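Local coordinates for DUF4847 domain-containing protein (PDB 4ZGF) that is of unknown function but binds calcium ions and probably has the barrel-like fold of the calycin clan, at residues V13-G18 with G27-N32; G68-G73 with K94-T99. One frame throughout, in Å; residues are numbered along the deposited sequence. Where two conformers were deposited one is given.

Contact 1 (V13-G18 with G27-N32)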
loop_
_atom_site.group_PDB
_atom_site.type_symbol
_atom_site.label_atom_id
_atom_site.label_comp_id
_atom_site.label_asym_id
_atom_site.label_seq_id
_atom_site.Cartn_x
_atom_site.Cartn_y
_atom_site.Cartn_z
ATOM N N VAL A 13 5.495 -2.380 1.138
ATOM C CA VAL A 13 4.444 -2.083 2.119
ATOM C C VAL A 13 5.028 -1.947 3.533
ATOM O O VAL A 13 5.815 -2.756 4.012
ATOM C CB VAL A 13 3.379 -3.198 2.108
ATOM C CG1 VAL A 13 2.407 -3.056 3.258
ATOM C CG2 VAL A 13 2.624 -3.164 0.801
ATOM N N VAL A 14 4.568 -0.873 4.185
ATOM C CA VAL A 14 4.801 -0.648 5.619
ATOM C C VAL A 14 3.634 -1.224 6.415
ATOM O O VAL A 14 3.818 -2.129 7.237
ATOM C CB VAL A 14 5.049 0.842 5.915
ATOM C CG1 VAL A 14 5.202 1.078 7.414
ATOM C CG2 VAL A 14 6.257 1.347 5.158
ATOM N N ASP A 15 2.416 -0.706 6.213
ATOM C CA ASP A 15 1.227 -1.235 6.913
ATOM C C ASP A 15 -0.001 -0.621 6.252
ATOM O O ASP A 15 0.092 0.260 5.371
ATOM C CB ASP A 15 1.280 -0.877 8.430
ATOM C CG ASP A 15 0.609 -1.874 9.374
ATOM O OD1 ASP A 15 -0.309 -2.603 8.940
ATOM O OD2 ASP A 15 1.007 -1.861 10.569
ATOM N N PHE A 16 -1.134 -1.139 6.707
ATOM C CA PHE A 16 -2.463 -0.568 6.448
ATOM C C PHE A 16 -2.830 0.260 7.652
ATOM O O PHE A 16 -2.592 -0.163 8.776
ATOM C CB PHE A 16 -3.471 -1.701 6.247
ATOM C CG PHE A 16 -3.208 -2.571 5.044
ATOM C CD1 PHE A 16 -2.325 -3.634 5.118
ATOM C CD2 PHE A 16 -3.868 -2.359 3.834
ATOM C CE1 PHE A 16 -2.075 -4.456 4.018
ATOM C CE2 PHE A 16 -3.644 -3.189 2.742
ATOM C CZ PHE A 16 -2.764 -4.229 2.838
ATOM N N TYR A 17 -3.396 1.446 7.441
ATOM C CA TYR A 17 -3.668 2.376 8.520
ATOM C C TYR A 17 -5.155 2.670 8.593
ATOM O O TYR A 17 -5.817 2.866 7.564
ATOM C CB TYR A 17 -2.898 3.691 8.302
ATOM C CG TYR A 17 -1.395 3.523 8.510
ATOM C CD1 TYR A 17 -0.621 2.832 7.600
ATOM C CD2 TYR A 17 -0.768 4.039 9.630
ATOM C CE1 TYR A 17 0.728 2.637 7.795
ATOM C CE2 TYR A 17 0.597 3.884 9.832
ATOM C CZ TYR A 17 1.338 3.172 8.926
ATOM O OH TYR A 17 2.688 2.942 9.079
ATOM N N GLY A 18 -5.680 2.698 9.803
ATOM C CA GLY A 18 -7.071 3.038 10.053
ATOM C C GLY A 18 -7.194 4.249 10.938
ATOM O O GLY A 18 -6.222 4.833 11.405
ATOM N N GLY A 27 -2.475 8.008 11.349
ATOM C CA GLY A 27 -3.424 6.928 11.480
ATOM C C GLY A 27 -2.846 5.809 12.316
ATOM O O GLY A 27 -1.699 5.911 12.806
ATOM N N GLU A 28 -3.627 4.747 12.485
ATOM C CA GLU A 28 -3.245 3.642 13.349
ATOM C C GLU A 28 -2.764 2.473 12.499
ATOM O O GLU A 28 -3.540 1.974 11.680
ATOM C CB GLU A 28 -4.423 3.203 14.226
ATOM C CG GLU A 28 -4.060 2.097 15.233
ATOM C CD GLU A 28 -5.205 1.551 16.080
ATOM O OE1 GLU A 28 -6.303 2.163 16.148
ATOM O OE2 GLU A 28 -4.988 0.487 16.719
ATOM N N PRO A 29 -1.521 2.022 12.665
ATOM C CA PRO A 29 -0.993 0.934 11.814
ATOM C C PRO A 29 -1.578 -0.400 12.247
ATOM O O PRO A 29 -1.328 -0.875 13.346
ATOM C CB PRO A 29 0.520 1.004 12.065
ATOM C CG PRO A 29 0.631 1.537 13.474
ATOM C CD PRO A 29 -0.504 2.517 13.621
ATOM N N LYS A 30 -2.354 -1.041 11.360
ATOM C CA LYS A 30 -3.162 -2.198 11.698
ATOM C C LYS A 30 -2.327 -3.385 12.178
ATOM O O LYS A 30 -2.615 -3.946 13.247
ATOM C CB LYS A 30 -3.971 -2.598 10.451
ATOM C CG LYS A 30 -4.797 -3.844 10.652
ATOM C CD LYS A 30 -5.653 -4.179 9.428
ATOM C CE LYS A 30 -6.397 -5.480 9.612
ATOM N NZ LYS A 30 -7.269 -5.750 8.435
ATOM N N TYR A 31 -1.367 -3.824 11.368
ATOM C CA TYR A 31 -0.669 -5.070 11.708
ATOM C C TYR A 31 0.422 -4.853 12.745
ATOM O O TYR A 31 0.658 -5.743 13.561
ATOM C CB TYR A 31 -0.204 -5.775 10.429
ATOM C CG TYR A 31 -1.397 -6.301 9.652
ATOM C CD1 TYR A 31 -2.121 -7.360 10.162
ATOM C CD2 TYR A 31 -1.825 -5.719 8.467
ATOM C CE1 TYR A 31 -3.229 -7.866 9.500
ATOM C CE2 TYR A 31 -2.935 -6.210 7.783
ATOM C CZ TYR A 31 -3.634 -7.286 8.302
ATOM O OH TYR A 31 -4.758 -7.802 7.688
ATOM N N ASN A 32 1.059 -3.669 12.765
ATOM C CA ASN A 32 1.966 -3.380 13.870
ATOM C C ASN A 32 1.193 -3.297 15.191
ATOM O O ASN A 32 1.686 -3.783 16.218
ATOM C CB ASN A 32 2.760 -2.115 13.590
ATOM C CG ASN A 32 3.894 -2.369 12.612
ATOM O OD1 ASN A 32 4.955 -2.903 13.003
ATOM N ND2 ASN A 32 3.698 -2.022 11.358
HETATM O O HOH W 1 5.620 -2.469 9.195
#
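D15 sends its carboxylate to the first turn of helix 30-35, where Y31 and N32 hold it. OD1 accepts from Y31 N at 2.9 Å through its syn lone pair. F16 N, from the next residue of the strand, meets OD1 on the anti side. N32 N reaches OD2 at 2.8 Å on the syn side, and N32 ND2 reaches it at 2.8 Å from above the carboxylate plane. A chi1 of -78° puts CG of N32 beside its own backbone N, and the amide then turns ND2 to the oxygen that the backbone N-H also reaches. Four bonds thus fix the rotation of the carboxylate, and the helix start would probably stabilise its charge. An alanine here would probably leave the backbone N-H groups of F16, Y31 and N32 without this acceptor, and N32 ND2 with a water but no carboxylate.

The packing here is tight. The edge of the Y31 ring brings CD2 to 3.5 Å from D15 OD1, with ring and carboxylate planes only 17° apart. F16 lies alongside Y31, its CD1 at 3.8 Å from Y31 CE2. Helix 40-54 covers Y31. F16 O takes K30 N at 2.7 Å in an almost straight bond. Y17 lays one ring face over P29 CA, a CH-pi contact with CA 4.0 Å from the ring centroid. G18 and E28 form a hydrogen-bonded antiparallel pair.

The solvent side is looser. E28 OE1 and K30 NZ lead away from strand 13-18 to salt bridges with K19 and E104 respectively. A water bridges V14 O and N32 ND2.

The whole is a beta hairpin running straight into a helix, with a classic bulge where V14 and D15 face Q134, in an antiparallel sheet consistent with a calycin fold.

Contact 2 (G68-G73 with K94-T99)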
loop_
_atom_site.group_PDB
_atom_site.type_symbol
_atom_site.label_atom_id
_atom_site.label_comp_id
_atom_site.label_asym_id
_atom_site.label_seq_id
_atom_site.Cartn_x
_atom_site.Cartn_y
_atom_site.Cartn_z
ATOM N N GLY A 68 4.181 -5.664 -9.680
ATOM C CA GLY A 68 4.451 -5.815 -8.242
ATOM C C GLY A 68 4.439 -7.267 -7.880
ATOM O O GLY A 68 4.226 -8.158 -8.727
ATOM N N SER A 69 4.656 -7.541 -6.598
ATOM C CA SER A 69 4.777 -8.903 -6.093
ATOM C C SER A 69 4.034 -9.026 -4.782
ATOM O O SER A 69 4.285 -8.241 -3.870
ATOM C CB SER A 69 6.246 -9.220 -5.900
ATOM O OG SER A 69 6.414 -10.576 -5.544
ATOM N N ILE A 70 3.120 -10.002 -4.710
ATOM C CA ILE A 70 2.370 -10.296 -3.489
ATOM C C ILE A 70 2.348 -11.824 -3.307
ATOM O O ILE A 70 3.160 -12.527 -3.925
ATOM C CB ILE A 70 0.977 -9.620 -3.481
ATOM C CG1 ILE A 70 0.062 -10.165 -4.595
ATOM C CG2 ILE A 70 1.088 -8.101 -3.602
ATOM C CD1 ILE A 70 -1.337 -9.552 -4.599
ATOM N N GLN A 71 1.500 -12.382 -2.449
ATOM C CA GLN A 71 1.554 -13.818 -2.283
ATOM C C GLN A 71 1.217 -14.487 -3.612
ATOM O O GLN A 71 0.340 -14.045 -4.356
ATOM C CB GLN A 71 0.602 -14.293 -1.186
ATOM C CG GLN A 71 0.985 -13.789 0.189
ATOM C CD GLN A 71 0.014 -14.208 1.281
ATOM O OE1 GLN A 71 -1.078 -13.582 1.438
ATOM N NE2 GLN A 71 0.357 -15.193 2.062
ATOM N N ASN A 72 1.935 -15.574 -3.909
ATOM C CA ASN A 72 1.703 -16.385 -5.115
ATOM C C ASN A 72 2.130 -15.803 -6.438
ATOM O O ASN A 72 2.013 -16.484 -7.455
ATOM C CB ASN A 72 0.260 -16.876 -5.254
ATOM C CG ASN A 72 -0.156 -17.777 -4.152
ATOM O OD1 ASN A 72 0.630 -18.661 -3.744
ATOM N ND2 ASN A 72 -1.355 -17.590 -3.655
ATOM N N GLY A 73 2.615 -14.609 -6.477
ATOM C CA GLY A 73 3.077 -14.098 -7.765
ATOM C C GLY A 73 2.861 -12.609 -7.964
ATOM O O GLY A 73 2.610 -11.791 -7.065
ATOM N N LYS A 94 -3.632 -8.103 -14.063
ATOM C CA LYS A 94 -3.253 -9.449 -13.618
ATOM C C LYS A 94 -3.151 -9.433 -12.113
ATOM O O LYS A 94 -2.504 -8.532 -11.548
ATOM C CB LYS A 94 -1.897 -9.844 -14.192
ATOM C CG LYS A 94 -1.384 -11.225 -13.759
ATOM C CD LYS A 94 0.105 -11.408 -14.091
ATOM C CE LYS A 94 0.688 -12.760 -13.664
ATOM N NZ LYS A 94 0.747 -13.036 -12.192
ATOM N N THR A 95 -3.748 -10.446 -11.481
ATOM C CA THR A 95 -3.554 -10.713 -10.047
ATOM C C THR A 95 -3.290 -12.203 -9.893
ATOM O O THR A 95 -3.821 -13.030 -10.657
ATOM C CB THR A 95 -4.761 -10.282 -9.197
ATOM O OG1 THR A 95 -5.954 -10.929 -9.650
ATOM C CG2 THR A 95 -4.939 -8.776 -9.213
ATOM N N PRO A 96 -2.451 -12.589 -8.913
ATOM C CA PRO A 96 -2.112 -13.993 -8.681
ATOM C C PRO A 96 -3.201 -14.671 -7.881
ATOM O O PRO A 96 -4.106 -14.023 -7.380
ATOM C CB PRO A 96 -0.810 -13.871 -7.894
ATOM C CG PRO A 96 -0.964 -12.632 -7.074
ATOM C CD PRO A 96 -1.734 -11.686 -7.979
ATOM N N PRO A 97 -3.106 -15.988 -7.732
ATOM C CA PRO A 97 -4.048 -16.716 -6.922
ATOM C C PRO A 97 -4.281 -16.052 -5.562
ATOM O O PRO A 97 -3.348 -15.703 -4.840
ATOM C CB PRO A 97 -3.380 -18.102 -6.813
ATOM C CG PRO A 97 -2.731 -18.271 -8.157
ATOM C CD PRO A 97 -2.171 -16.886 -8.445
ATOM N N SER A 98 -5.561 -15.904 -5.227
ATOM C CA SER A 98 -5.972 -15.064 -4.102
ATOM C C SER A 98 -5.565 -15.640 -2.768
ATOM O O SER A 98 -5.424 -16.861 -2.564
ATOM C CB SER A 98 -7.520 -14.811 -4.128
ATOM O OG SER A 98 -8.279 -15.987 -3.939
ATOM N N THR A 99 -5.382 -14.703 -1.828
ATOM C CA THR A 99 -5.190 -15.017 -0.393
ATOM C C THR A 99 -5.878 -13.869 0.356
ATOM O O THR A 99 -6.180 -12.842 -0.218
ATOM C CB THR A 99 -3.727 -15.039 0.017
ATOM O OG1 THR A 99 -3.234 -13.701 -0.049
ATOM C CG2 THR A 99 -2.893 -15.953 -0.832
#
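This is a turn-to-loop contact at the hairpin turn between strands 65-70 and 73-82. A type II beta turn from I70 to G73 links the two strands. The loop 94-99, which leads into helix 100-111, packs against that turn.

P96 fills the middle of the contact. Its CG lies 3.6 Å from I70 CG1, the two side chains crossing at about a right angle. P96 CG is also 3.3 Å from Q71 O. At G73 the loop comes close as well: a CB there would crowd P96 CB and jam against the carbonyl O of N72.

Two polar bonds tie the more open side. N72 ND2 donates to P97 O at 3.0 Å. The oxygen lies in the amide plane of N72, but the donor stands above the carbonyl plane of P97. T99 is the N-cap residue of helix 100-111, and its OG1 accepts from N102 N. N102 ND2 in turn bonds Q71 O, so the helix start also holds the turn. The same T99 OG1 donates to Q71 OE1 at 2.6 Å, approaching from above the plane of that side-chain carbonyl.

Contacts 1 and 2 both reach the same antiparallel sheet, with centres 20 Å apart and nearest atoms about 7 Å apart, so they do not touch. They follow each other along the chain, contact 1 closing before contact 2 opens. Helix 100-111 links them: its E104 binds K30 and Y31 of contact 1, while its first turn is capped from contact 2. F56 is a second link, touching V13 as well as I70 and Q71. Contact 1 is the one near ligands. The V14 side chain is about 4 Å from a bound benzoic acid, and that of N32 about 8 Å from a calcium ion. Contact 2 lies away from these sites.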